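Local coordinates for protein leucine aminopeptidase A1, chloroplastic (Solanum lycopersicum, PDB 5D8N) that removes N-terminal amino acids, preferably leucine, from peptides as a magnesium-dependent homohexameric M17 aminopeptidase, and also acts as a protein-folding chaperone, at residues 277-282 and 393-398; 252-257 and 264-269; 238-241 and 246-249; 322-327 and 410-415. The protein carries 1 engineered substitution. All coordinates share one frame; numbering follows the deposited sequence.

Interaction 1: residues 277-282 and 393-398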
loop_
_atom_site.group_PDB
_atom_site.type_symbol
_atom_site.label_atom_id
_atom_site.label_comp_id
_atom_site.label_asym_id
_atom_site.label_seq_id
_atom_site.Cartn_x
_atom_site.Cartn_y
_atom_site.Cartn_z
ATOM N N PRO A 277 -32.576 -4.297 -13.892
ATOM C CA PRO A 277 -32.976 -4.428 -12.506
ATOM C C PRO A 277 -34.464 -4.713 -12.331
ATOM O O PRO A 277 -35.236 -4.426 -13.230
ATOM C CB PRO A 277 -32.721 -3.042 -11.955
ATOM C CG PRO A 277 -33.009 -2.149 -13.100
ATOM C CD PRO A 277 -32.565 -2.890 -14.327
ATOM N N TYR A 278 -34.816 -5.418 -11.264
ATOM C CA TYR A 278 -36.193 -5.753 -10.970
ATOM C C TYR A 278 -36.404 -5.553 -9.485
ATOM O O TYR A 278 -35.647 -6.051 -8.647
ATOM C CB TYR A 278 -36.521 -7.201 -11.355
ATOM C CG TYR A 278 -36.540 -7.402 -12.849
ATOM C CD1 TYR A 278 -37.633 -6.971 -13.619
ATOM C CD2 TYR A 278 -35.424 -7.870 -13.520
ATOM C CE1 TYR A 278 -37.605 -6.992 -15.007
ATOM C CE2 TYR A 278 -35.402 -7.927 -14.906
ATOM C CZ TYR A 278 -36.512 -7.545 -15.640
ATOM O OH TYR A 278 -36.452 -7.548 -17.014
ATOM N N PHE A 279 -37.523 -4.924 -9.160
ATOM C CA PHE A 279 -37.866 -4.667 -7.770
ATOM C C PHE A 279 -38.917 -5.711 -7.401
ATOM O O PHE A 279 -39.993 -5.763 -7.985
ATOM C CB PHE A 279 -38.373 -3.225 -7.639
ATOM C CG PHE A 279 -38.582 -2.781 -6.221
ATOM C CD1 PHE A 279 -39.748 -3.103 -5.537
ATOM C CD2 PHE A 279 -37.679 -1.923 -5.623
ATOM C CE1 PHE A 279 -39.947 -2.674 -4.235
ATOM C CE2 PHE A 279 -37.883 -1.486 -4.332
ATOM C CZ PHE A 279 -39.004 -1.870 -3.626
ATOM N N ILE A 280 -38.579 -6.539 -6.431
ATOM C CA ILE A 280 -39.367 -7.688 -6.056
ATOM C C ILE A 280 -40.214 -7.401 -4.834
ATOM O O ILE A 280 -39.709 -6.990 -3.781
ATOM C CB ILE A 280 -38.443 -8.880 -5.749
ATOM C CG1 ILE A 280 -37.662 -9.281 -6.996
ATOM C CG2 ILE A 280 -39.262 -10.052 -5.249
ATOM C CD1 ILE A 280 -36.482 -10.179 -6.695
ATOM N N HIS A 281 -41.517 -7.618 -4.985
ATOM C CA HIS A 281 -42.466 -7.471 -3.883
ATOM C C HIS A 281 -43.370 -8.693 -3.727
ATOM O O HIS A 281 -44.252 -8.939 -4.542
ATOM C CB HIS A 281 -43.302 -6.205 -4.079
ATOM C CG HIS A 281 -44.236 -5.914 -2.949
ATOM N ND1 HIS A 281 -45.326 -5.077 -3.083
ATOM C CD2 HIS A 281 -44.314 -6.435 -1.696
ATOM C CE1 HIS A 281 -45.959 -5.001 -1.924
ATOM N NE2 HIS A 281 -45.382 -5.832 -1.071
ATOM N N LEU A 282 -43.109 -9.494 -2.710
ATOM C CA LEU A 282 -43.999 -10.604 -2.360
ATOM C C LEU A 282 -44.789 -10.208 -1.135
ATOM O O LEU A 282 -44.295 -9.455 -0.282
ATOM C CB LEU A 282 -43.200 -11.852 -2.008
ATOM C CG LEU A 282 -42.353 -12.469 -3.114
ATOM C CD1 LEU A 282 -41.437 -13.544 -2.543
ATOM C CD2 LEU A 282 -43.256 -13.090 -4.157
ATOM N N ALA A 393 -32.195 2.305 0.529
ATOM C CA ALA A 393 -32.932 3.525 0.805
ATOM C C ALA A 393 -34.331 3.530 0.166
ATOM O O ALA A 393 -35.349 3.712 0.829
ATOM C CB ALA A 393 -32.121 4.712 0.337
ATOM N N ASP A 394 -34.377 3.236 -1.124
ATOM C CA ASP A 394 -35.631 3.151 -1.847
ATOM C C ASP A 394 -36.500 1.942 -1.470
ATOM O O ASP A 394 -37.739 2.040 -1.428
ATOM C CB ASP A 394 -35.372 3.210 -3.351
ATOM C CG ASP A 394 -35.065 4.643 -3.827
ATOM O OD1 ASP A 394 -35.758 5.566 -3.317
ATOM O OD2 ASP A 394 -34.208 4.822 -4.737
ATOM N N ALA A 395 -35.867 0.814 -1.157
ATOM C CA ALA A 395 -36.635 -0.347 -0.688
ATOM C C ALA A 395 -37.306 -0.091 0.655
ATOM O O ALA A 395 -38.415 -0.526 0.897
ATOM C CB ALA A 395 -35.738 -1.560 -0.571
ATOM N N LEU A 396 -36.628 0.636 1.533
ATOM C CA LEU A 396 -37.182 0.933 2.830
ATOM C C LEU A 396 -38.341 1.918 2.733
ATOM O O LEU A 396 -39.331 1.804 3.453
ATOM C CB LEU A 396 -36.072 1.425 3.760
ATOM C CG LEU A 396 -35.083 0.377 4.261
ATOM C CD1 LEU A 396 -33.881 1.051 4.939
ATOM C CD2 LEU A 396 -35.692 -0.579 5.275
ATOM N N ILE A 397 -38.200 2.914 1.873
ATOM C CA ILE A 397 -39.275 3.872 1.642
ATOM C C ILE A 397 -40.472 3.102 1.110
ATOM O O ILE A 397 -41.575 3.294 1.588
ATOM C CB ILE A 397 -38.845 4.951 0.637
ATOM C CG1 ILE A 397 -37.810 5.874 1.287
ATOM C CG2 ILE A 397 -40.030 5.789 0.184
ATOM C CD1 ILE A 397 -36.929 6.628 0.295
ATOM N N TYR A 398 -40.245 2.181 0.174
ATOM C CA TYR A 398 -41.330 1.381 -0.376
ATOM C C TYR A 398 -42.001 0.546 0.701
ATOM O O TYR A 398 -43.224 0.474 0.797
ATOM C CB TYR A 398 -40.780 0.446 -1.449
ATOM C CG TYR A 398 -41.831 -0.349 -2.181
ATOM C CD1 TYR A 398 -42.229 -1.585 -1.733
ATOM C CD2 TYR A 398 -42.449 0.159 -3.310
ATOM C CE1 TYR A 398 -43.212 -2.300 -2.386
ATOM C CE2 TYR A 398 -43.391 -0.580 -4.018
ATOM C CZ TYR A 398 -43.790 -1.796 -3.526
ATOM O OH TYR A 398 -44.674 -2.560 -4.255
#
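The hydroxyl of Tyr398 meets the imidazole of His281 at 2.9 Å, measured from Tyr398 OH to His281 ND1, with ND1 as donor. This bond is weak: its N-H...O angle is 116°, because the oxygen sits well above the imidazole plane instead of ahead of the N-H. The stronger hold on the imidazole is probably at its other nitrogen, NE2, which is hydrogen-bonded to His350. Ring geometry accounts for the bend. The two rings form an offset edge-to-face pair with planes at 85°, and Tyr398 CE1 lies over one imidazole face, displaced toward the rim.

Phe279 completes an aromatic cluster. Its far edge points at a face of Tyr398, with Phe279 CE1 above the centre of the phenol ring and Phe279 CZ 3.5 Å from Tyr398 CG; the centroids are 4.7 Å apart. All of this joins strand 278-284 of the central mixed sheet to helix 388-401, which packs on one face of it in the catalytic domain. Alternation along the strand puts Phe279 and His281 on this face, whereas Tyr278 and Ile280 touch helix 229-242 on the other. Tyr398 reaches back to the strand because its CG is trans to the main-chain nitrogen (chi1 -175°). One helical turn earlier, Ala395 meets the edge of the Phe279 ring, with Ala395 CA 4.0 Å from Phe279 CE2.

Interaction 2: residues 252-257 and 264-269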
loop_
_atom_site.group_PDB
_atom_site.type_symbol
_atom_site.label_atom_id
_atom_site.label_comp_id
_atom_site.label_asym_id
_atom_site.label_seq_id
_atom_site.Cartn_x
_atom_site.Cartn_y
_atom_site.Cartn_z
ATOM N N LEU A 252 -41.689 -5.108 -10.174
ATOM C CA LEU A 252 -41.630 -3.811 -10.861
ATOM C C LEU A 252 -40.363 -3.712 -11.703
ATOM O O LEU A 252 -39.260 -3.937 -11.193
ATOM C CB LEU A 252 -41.689 -2.666 -9.850
ATOM C CG LEU A 252 -42.744 -2.740 -8.740
ATOM C CD1 LEU A 252 -42.723 -1.448 -7.955
ATOM C CD2 LEU A 252 -44.116 -2.867 -9.357
ATOM N N ASP A 253 -40.509 -3.237 -12.941
ATOM C CA ASP A 253 -39.355 -2.979 -13.793
ATOM C C ASP A 253 -38.848 -1.535 -13.642
ATOM O O ASP A 253 -39.313 -0.789 -12.779
ATOM C CB ASP A 253 -39.655 -3.349 -15.259
ATOM C CG ASP A 253 -40.662 -2.419 -15.930
ATOM O OD1 ASP A 253 -40.917 -1.306 -15.414
ATOM O OD2 ASP A 253 -41.214 -2.836 -16.967
ATOM N N ALA A 254 -37.734 -1.236 -14.293
ATOM C CA ALA A 254 -37.028 0.024 -14.074
ATOM C C ALA A 254 -37.957 1.209 -14.289
ATOM O O ALA A 254 -37.857 2.198 -13.561
ATOM C CB ALA A 254 -35.839 0.149 -15.017
ATOM N N GLU A 255 -38.843 1.111 -15.272
ATOM C CA GLU A 255 -39.734 2.219 -15.629
ATOM C C GLU A 255 -40.773 2.440 -14.547
ATOM O O GLU A 255 -41.045 3.572 -14.160
ATOM C CB GLU A 255 -40.475 1.974 -16.966
ATOM C CG GLU A 255 -39.737 2.475 -18.197
ATOM C CD GLU A 255 -39.353 3.964 -18.146
ATOM O OE1 GLU A 255 -40.227 4.863 -18.142
ATOM O OE2 GLU A 255 -38.141 4.269 -18.128
ATOM N N GLN A 256 -41.292 1.354 -13.996
ATOM C CA GLN A 256 -42.174 1.485 -12.841
ATOM C C GLN A 256 -41.481 2.067 -11.598
ATOM O O GLN A 256 -42.065 2.838 -10.841
ATOM C CB GLN A 256 -42.793 0.130 -12.521
ATOM C CG GLN A 256 -43.745 -0.383 -13.600
ATOM C CD GLN A 256 -44.161 -1.820 -13.346
ATOM O OE1 GLN A 256 -43.384 -2.754 -13.541
ATOM N NE2 GLN A 256 -45.350 -1.990 -12.787
ATOM N N CYS A 257 -40.220 1.717 -11.378
ATOM C CA CYS A 257 -39.506 2.252 -10.217
ATOM C C CYS A 257 -39.189 3.726 -10.458
ATOM O O CYS A 257 -39.149 4.547 -9.522
ATOM C CB CYS A 257 -38.217 1.463 -9.993
ATOM S SG CYS A 257 -38.556 -0.233 -9.436
ATOM N N ALA A 264 -32.240 6.606 -6.085
ATOM C CA ALA A 264 -31.049 6.017 -5.495
ATOM C C ALA A 264 -30.808 4.599 -6.008
ATOM O O ALA A 264 -29.718 4.260 -6.473
ATOM C CB ALA A 264 -31.118 6.064 -3.985
ATOM N N TYR A 265 -31.861 3.795 -6.038
ATOM C CA TYR A 265 -31.807 2.451 -6.594
ATOM C C TYR A 265 -31.452 2.473 -8.083
ATOM O O TYR A 265 -30.547 1.761 -8.534
ATOM C CB TYR A 265 -33.138 1.744 -6.332
ATOM C CG TYR A 265 -33.425 0.471 -7.128
ATOM C CD1 TYR A 265 -32.533 -0.588 -7.168
ATOM C CD2 TYR A 265 -34.668 0.267 -7.710
ATOM C CE1 TYR A 265 -32.855 -1.811 -7.756
ATOM C CE2 TYR A 265 -34.999 -0.930 -8.337
ATOM C CZ TYR A 265 -34.089 -1.970 -8.365
ATOM O OH TYR A 265 -34.478 -3.177 -8.917
ATOM N N LEU A 266 -32.126 3.338 -8.839
ATOM C CA LEU A 266 -31.935 3.353 -10.276
ATOM C C LEU A 266 -30.568 3.873 -10.664
ATOM O O LEU A 266 -29.975 3.403 -11.630
ATOM C CB LEU A 266 -33.039 4.152 -10.963
ATOM C CG LEU A 266 -34.414 3.478 -10.895
ATOM C CD1 LEU A 266 -35.520 4.388 -11.411
ATOM C CD2 LEU A 266 -34.415 2.228 -11.743
ATOM N N ALA A 267 -29.997 4.750 -9.856
ATOM C CA ALA A 267 -28.629 5.186 -10.130
ATOM C C ALA A 267 -27.612 4.040 -9.998
ATOM O O ALA A 267 -26.698 3.911 -10.798
ATOM C CB ALA A 267 -28.244 6.317 -9.192
ATOM N N VAL A 268 -27.793 3.206 -8.989
ATOM C CA VAL A 268 -26.890 2.072 -8.802
ATOM C C VAL A 268 -27.047 1.110 -9.951
ATOM O O VAL A 268 -26.074 0.610 -10.490
ATOM C CB VAL A 268 -27.211 1.322 -7.484
ATOM C CG1 VAL A 268 -26.340 0.084 -7.357
ATOM C CG2 VAL A 268 -26.958 2.235 -6.291
ATOM N N ALA A 269 -28.285 0.901 -10.368
ATOM C CA ALA A 269 -28.597 -0.031 -11.455
ATOM C C ALA A 269 -28.208 0.427 -12.879
ATOM O O ALA A 269 -28.173 -0.375 -13.804
ATOM C CB ALA A 269 -30.080 -0.353 -11.422
#
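Cys257 and Leu266 meet where two short consecutive helices, 254-259 and 263-269, pack together within the excursion that links strands 247-252 and 278-284 of the catalytic-domain sheet. No hydrogen bond joins the two segments, so the evidence for their association is apolar and sulfur-aromatic.

The apolar part rests on the two methyls of Leu266, which divide the work. Leu266 CD2 lies 4.1 Å from Ala254 CB, while Leu266 CD1 approaches the main chain of Cys257, 3.8 Å from Cys257 C, and also touches Cys257 CB. Both methyls reach Ala254 O as well, so the leucine packs on main-chain atoms of the first helical turn as well as on side chains. Putting an alanine here would probably open a gap over the Ala254 methyl and the Cys257 backbone, leaving the two helices with little but the sulfur contact between them.

The sulfur-aromatic part is an approach in the ring plane: Cys257 SG lies 5.1 Å from the Tyr265 ring centroid, 89° off the ring normal. The Tyr265 hydroxyl is hydrogen-bonded to Ala355 O of strand 347-358, which helps fix the ring whose edge meets the sulfur.

Polar bonds stay within the first segment, where Asp253 and Gln256 form a capping box at the start of helix 254-259. Gln256 N donates to Asp253 OD1 nearly along its C-O axis, and in return Asp253 N donates to Gln256 OE1 at 3.0 Å with an N-H...O angle of 166°.

Interaction 3: residues 238-241 and 246-249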
loop_
_atom_site.group_PDB
_atom_site.type_symbol
_atom_site.label_atom_id
_atom_site.label_comp_id
_atom_site.label_asym_id
_atom_site.label_seq_id
_atom_site.Cartn_x
_atom_site.Cartn_y
_atom_site.Cartn_z
ATOM N N LYS A 238 -41.689 -17.987 -8.572
ATOM C CA LYS A 238 -41.830 -19.420 -8.376
ATOM C C LYS A 238 -42.383 -19.688 -6.983
ATOM O O LYS A 238 -43.223 -20.571 -6.789
ATOM C CB LYS A 238 -40.468 -20.101 -8.544
ATOM C CG LYS A 238 -40.440 -21.601 -8.306
ATOM C CD LYS A 238 -39.021 -22.153 -8.437
ATOM C CE LYS A 238 -38.871 -23.532 -7.811
ATOM N NZ LYS A 238 -37.534 -24.086 -8.173
ATOM N N ILE A 239 -41.909 -18.930 -6.002
ATOM C CA ILE A 239 -42.424 -19.075 -4.648
ATOM C C ILE A 239 -43.906 -18.720 -4.667
ATOM O O ILE A 239 -44.713 -19.425 -4.096
ATOM C CB ILE A 239 -41.676 -18.176 -3.652
ATOM C CG1 ILE A 239 -40.240 -18.704 -3.451
ATOM C CG2 ILE A 239 -42.415 -18.128 -2.322
ATOM C CD1 ILE A 239 -39.327 -17.702 -2.792
ATOM N N ALA A 240 -44.268 -17.623 -5.311
ATOM C CA ALA A 240 -45.665 -17.179 -5.295
ATOM C C ALA A 240 -46.544 -18.196 -6.021
ATOM O O ALA A 240 -47.657 -18.457 -5.598
ATOM C CB ALA A 240 -45.806 -15.816 -5.967
ATOM N N SER A 241 -46.018 -18.764 -7.097
ATOM C CA SER A 241 -46.746 -19.732 -7.885
ATOM C C SER A 241 -47.002 -21.001 -7.083
ATOM O O SER A 241 -48.111 -21.532 -7.091
ATOM C CB SER A 241 -45.962 -20.063 -9.152
ATOM O OG SER A 241 -46.639 -21.106 -9.821
ATOM N N VAL A 246 -51.699 -18.077 -0.691
ATOM C CA VAL A 246 -51.225 -17.234 0.411
ATOM C C VAL A 246 -50.111 -16.235 0.091
ATOM O O VAL A 246 -49.817 -15.357 0.898
ATOM C CB VAL A 246 -50.773 -18.105 1.589
ATOM C CG1 VAL A 246 -51.986 -18.838 2.165
ATOM C CG2 VAL A 246 -49.708 -19.096 1.175
ATOM N N ILE A 247 -49.472 -16.386 -1.067
ATOM C CA ILE A 247 -48.452 -15.443 -1.487
ATOM C C ILE A 247 -48.781 -14.869 -2.862
ATOM O O ILE A 247 -48.928 -15.597 -3.833
ATOM C CB ILE A 247 -47.046 -16.086 -1.477
ATOM C CG1 ILE A 247 -46.645 -16.477 -0.049
ATOM C CG2 ILE A 247 -46.035 -15.122 -2.073
ATOM C CD1 ILE A 247 -45.345 -17.267 0.045
ATOM N N SER A 248 -48.808 -13.541 -2.942
ATOM C CA SER A 248 -48.906 -12.835 -4.196
ATOM C C SER A 248 -47.567 -12.188 -4.532
ATOM O O SER A 248 -46.720 -11.955 -3.655
ATOM C CB SER A 248 -49.982 -11.748 -4.111
ATOM O OG SER A 248 -49.627 -10.772 -3.145
ATOM N N VAL A 249 -47.402 -11.834 -5.803
ATOM C CA VAL A 249 -46.143 -11.251 -6.254
ATOM C C VAL A 249 -46.416 -10.086 -7.189
ATOM O O VAL A 249 -47.380 -10.108 -7.955
ATOM C CB VAL A 249 -45.246 -12.280 -6.963
ATOM C CG1 VAL A 249 -45.930 -12.835 -8.215
ATOM C CG2 VAL A 249 -43.923 -11.644 -7.334
#
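Two first torsions aim the strand's branches at Ala240. In Ile247, chi1 of -64° places CG2 trans to the backbone nitrogen, 3.8 Å from Ala240 CA; in Val249, chi1 of 61° sets CG1 between the two main-chain bonds. From there Val249 CG1 touches Ala240 CB, and the Val249 CB atom comes just as near, 3.7 Å from Ala240 CB. The alanine methyl thus fits among Ile247 CG2, the Val249 branch and the main chain of Ser248 between them.

The other end of Ile247 serves a different partner. Ile247 CD1 lies 3.9 Å from Ile239 CG2, and the Ile239 and Ile247 side chains pass each other at a slant.

The contact packs the end of helix 229-242 on the start of strand 247-252, the outermost strand on its side of the central sheet within this chain. Alternation along the strand is plain: Ile247 and Val249 point at the helix, whereas Ser248 points away from it. Their inner neighbours are on strand 278-284, where Ile247 packs on Phe284 and Val249 on Leu282, and Ser248 is paired to Cys283 by backbone hydrogen bonding.

A small residue on the helix allows a close approach, the CA atoms of Ala240 and Ile247 being 5.0 Å apart. Across the segments no hydrogen bond forms; Ala240 O and Ile247 O, both acceptors, lie 3.6 Å from each other.

Interaction 4: residues 322-327 and 410-415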
loop_
_atom_site.group_PDB
_atom_site.type_symbol
_atom_site.label_atom_id
_atom_site.label_comp_id
_atom_site.label_asym_id
_atom_site.label_seq_id
_atom_site.Cartn_x
_atom_site.Cartn_y
_atom_site.Cartn_z
ATOM N N MET A 322 -15.075 -11.595 -1.653
ATOM C CA MET A 322 -16.410 -11.360 -1.094
ATOM C C MET A 322 -17.474 -12.195 -1.821
ATOM O O MET A 322 -17.937 -11.850 -2.917
ATOM C CB MET A 322 -16.760 -9.866 -1.149
ATOM C CG MET A 322 -18.247 -9.547 -1.074
ATOM S SD MET A 322 -18.769 -7.919 -1.663
ATOM C CE MET A 322 -18.536 -8.048 -3.441
ATOM N N LYS A 323 -17.873 -13.284 -1.173
ATOM C CA LYS A 323 -18.847 -14.225 -1.725
ATOM C C LYS A 323 -20.196 -14.131 -1.015
ATOM O O LYS A 323 -21.124 -14.891 -1.302
ATOM C CB LYS A 323 -18.253 -15.632 -1.640
ATOM C CG LYS A 323 -16.970 -15.770 -2.456
ATOM C CD LYS A 323 -16.636 -17.209 -2.783
ATOM C CE LYS A 323 -17.594 -17.750 -3.833
ATOM N NZ LYS A 323 -17.426 -19.225 -3.984
ATOM N N ASN A 324 -20.347 -13.036 -0.278
ATOM C CA ASN A 324 -21.522 -12.788 0.526
ATOM C C ASN A 324 -22.602 -11.963 -0.167
ATOM O O ASN A 324 -23.620 -11.657 0.460
ATOM C CB ASN A 324 -21.088 -12.145 1.849
ATOM C CG ASN A 324 -20.488 -10.766 1.669
ATOM O OD1 ASN A 324 -20.555 -10.190 0.579
ATOM N ND2 ASN A 324 -19.922 -10.218 2.748
ATOM N N ASP A 325 -22.349 -11.530 -1.404
ATOM C CA ASP A 325 -23.314 -10.735 -2.183
ATOM C C ASP A 325 -24.680 -11.408 -2.087
ATOM O O ASP A 325 -24.768 -12.644 -2.140
ATOM C CB ASP A 325 -22.948 -10.681 -3.678
ATOM C CG ASP A 325 -21.834 -9.685 -3.976
ATOM O OD1 ASP A 325 -21.452 -8.932 -3.040
ATOM O OD2 ASP A 325 -21.352 -9.667 -5.144
ATOM N N MET A 326 -25.704 -10.592 -1.866
ATOM C CA MET A 326 -27.082 -11.059 -1.928
ATOM C C MET A 326 -27.515 -11.930 -0.739
ATOM O O MET A 326 -28.578 -12.531 -0.773
ATOM C CB MET A 326 -27.257 -11.835 -3.238
ATOM C CG MET A 326 -28.373 -11.375 -4.151
ATOM S SD MET A 326 -28.498 -12.843 -5.182
ATOM C CE MET A 326 -28.931 -14.090 -3.992
ATOM N N GLY A 327 -26.694 -12.051 0.293
ATOM C CA GLY A 327 -27.075 -12.837 1.462
ATOM C C GLY A 327 -28.383 -12.385 2.097
ATOM O O GLY A 327 -29.133 -13.188 2.654
ATOM N N LEU A 410 -32.106 -6.990 6.095
ATOM C CA LEU A 410 -30.853 -7.728 6.159
ATOM C C LEU A 410 -30.004 -7.334 4.974
ATOM O O LEU A 410 -30.448 -7.358 3.827
ATOM C CB LEU A 410 -31.103 -9.232 6.115
ATOM C CG LEU A 410 -31.596 -9.832 7.444
ATOM C CD1 LEU A 410 -33.071 -9.532 7.579
ATOM C CD2 LEU A 410 -31.380 -11.337 7.465
ATOM N N ALA A 411 -28.759 -7.009 5.272
ATOM C CA ALA A 411 -27.819 -6.558 4.250
ATOM C C ALA A 411 -26.381 -6.861 4.673
ATOM O O ALA A 411 -25.999 -6.720 5.849
ATOM C CB ALA A 411 -27.974 -5.069 4.025
ATOM N N THR A 412 -25.622 -7.329 3.694
ATOM C CA THR A 412 -24.175 -7.393 3.810
ATOM C C THR A 412 -23.644 -5.999 3.571
ATOM O O THR A 412 -23.305 -5.630 2.445
ATOM C CB THR A 412 -23.603 -8.374 2.777
ATOM O OG1 THR A 412 -24.120 -8.081 1.467
ATOM C CG2 THR A 412 -24.029 -9.761 3.094
ATOM N N LEU A 413 -23.711 -5.162 4.596
ATOM C CA LEU A 413 -23.500 -3.738 4.402
ATOM C C LEU A 413 -22.057 -3.266 4.532
ATOM O O LEU A 413 -21.630 -2.441 3.752
ATOM C CB LEU A 413 -24.375 -2.919 5.335
ATOM C CG LEU A 413 -24.771 -1.591 4.701
ATOM C CD1 LEU A 413 -25.873 -1.817 3.671
ATOM C CD2 LEU A 413 -25.232 -0.606 5.759
ATOM N N THR A 414 -21.314 -3.733 5.527
ATOM C CA THR A 414 -19.985 -3.190 5.800
ATOM C C THR A 414 -18.967 -4.291 6.103
ATOM O O THR A 414 -19.314 -5.333 6.678
ATOM C CB THR A 414 -20.032 -2.215 7.005
ATOM O OG1 THR A 414 -20.388 -2.922 8.206
ATOM C CG2 THR A 414 -21.041 -1.109 6.759
ATOM N N GLY A 415 -17.693 -4.040 5.805
ATOM C CA GLY A 415 -16.591 -4.830 6.371
ATOM C C GLY A 415 -16.431 -4.501 7.853
ATOM O O GLY A 415 -15.903 -5.282 8.643
HETATM O O HOH W 1 -22.284 -7.076 -0.917
#
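The flat carboxamide of Asn324 has Thr412 lying over one of its faces: Thr412 CG2 is 3.9 Å from Asn324 CG. Thr412 CB, on the same side, is nearly equidistant from the amide's oxygen and nitrogen, which identifies a contact with the face. The amide nitrogen, ND2, is hydrogen-bonded to Ala503 O, fixing the turn of the plane. A chi1 of 66° folds the group back over its own backbone, where the Thr412 methyl, CG2, also meets Asn324 O at 3.3 Å. Replacing Asn324 with an alanine would probably uncover one side of Thr412 and leave Ala503 O without this donor.

Asn324 O does a second job as acceptor of the closing bond of a type II beta turn, from Gly327 N at 3.1 Å. The turn carries Asp325, a binding residue for one of the enzyme's two magnesium ions.

A water spans the segments, donating to Asp325 OD1 at 2.9 Å and lying 3.2 Å from Thr412 OG1. The other carboxylate oxygen, OD2, is hydrogen-bonded to Asp305 N, so one oxygen is met by the water and the other by the backbone of Asp305, itself a magnesium-binding residue. Thr412, at the centre of an inverse gamma turn, also offers its carbonyl oxygen to the NZ of Lys300, which belongs to the same magnesium site as Asp325.

In the fold, the 322-327 loop runs from strand 293-305 into helix 327-342, and Thr412 follows directly on strand 406-411, whose sheet neighbours are strands 293-305 and 496-501.

Overall arrangement
All four contacts belong to the catalytic domain. Along the chain, interactions 3, 2 and 1 come in series, while interactions 1 and 4 interleave. Strands 247-252 and 278-284, neighbours in the mixed sheet, carry interactions 3 and 1, whose centres are about 17 Å apart; strand 406-411 brings interaction 4 to the same sheet. Interaction 2 lies about 9 Å from interaction 1, centre to centre, and touches it through a bond from Tyr265 N to the Asp394 side chain and a backbone bond between Leu252 and Phe279. Interaction 4 touches none of the others, its centre about 17 to 25 Å from theirs. The first three join outer strands and flanking helices; interaction 4 holds a magnesium-binding residue and probably helps position it.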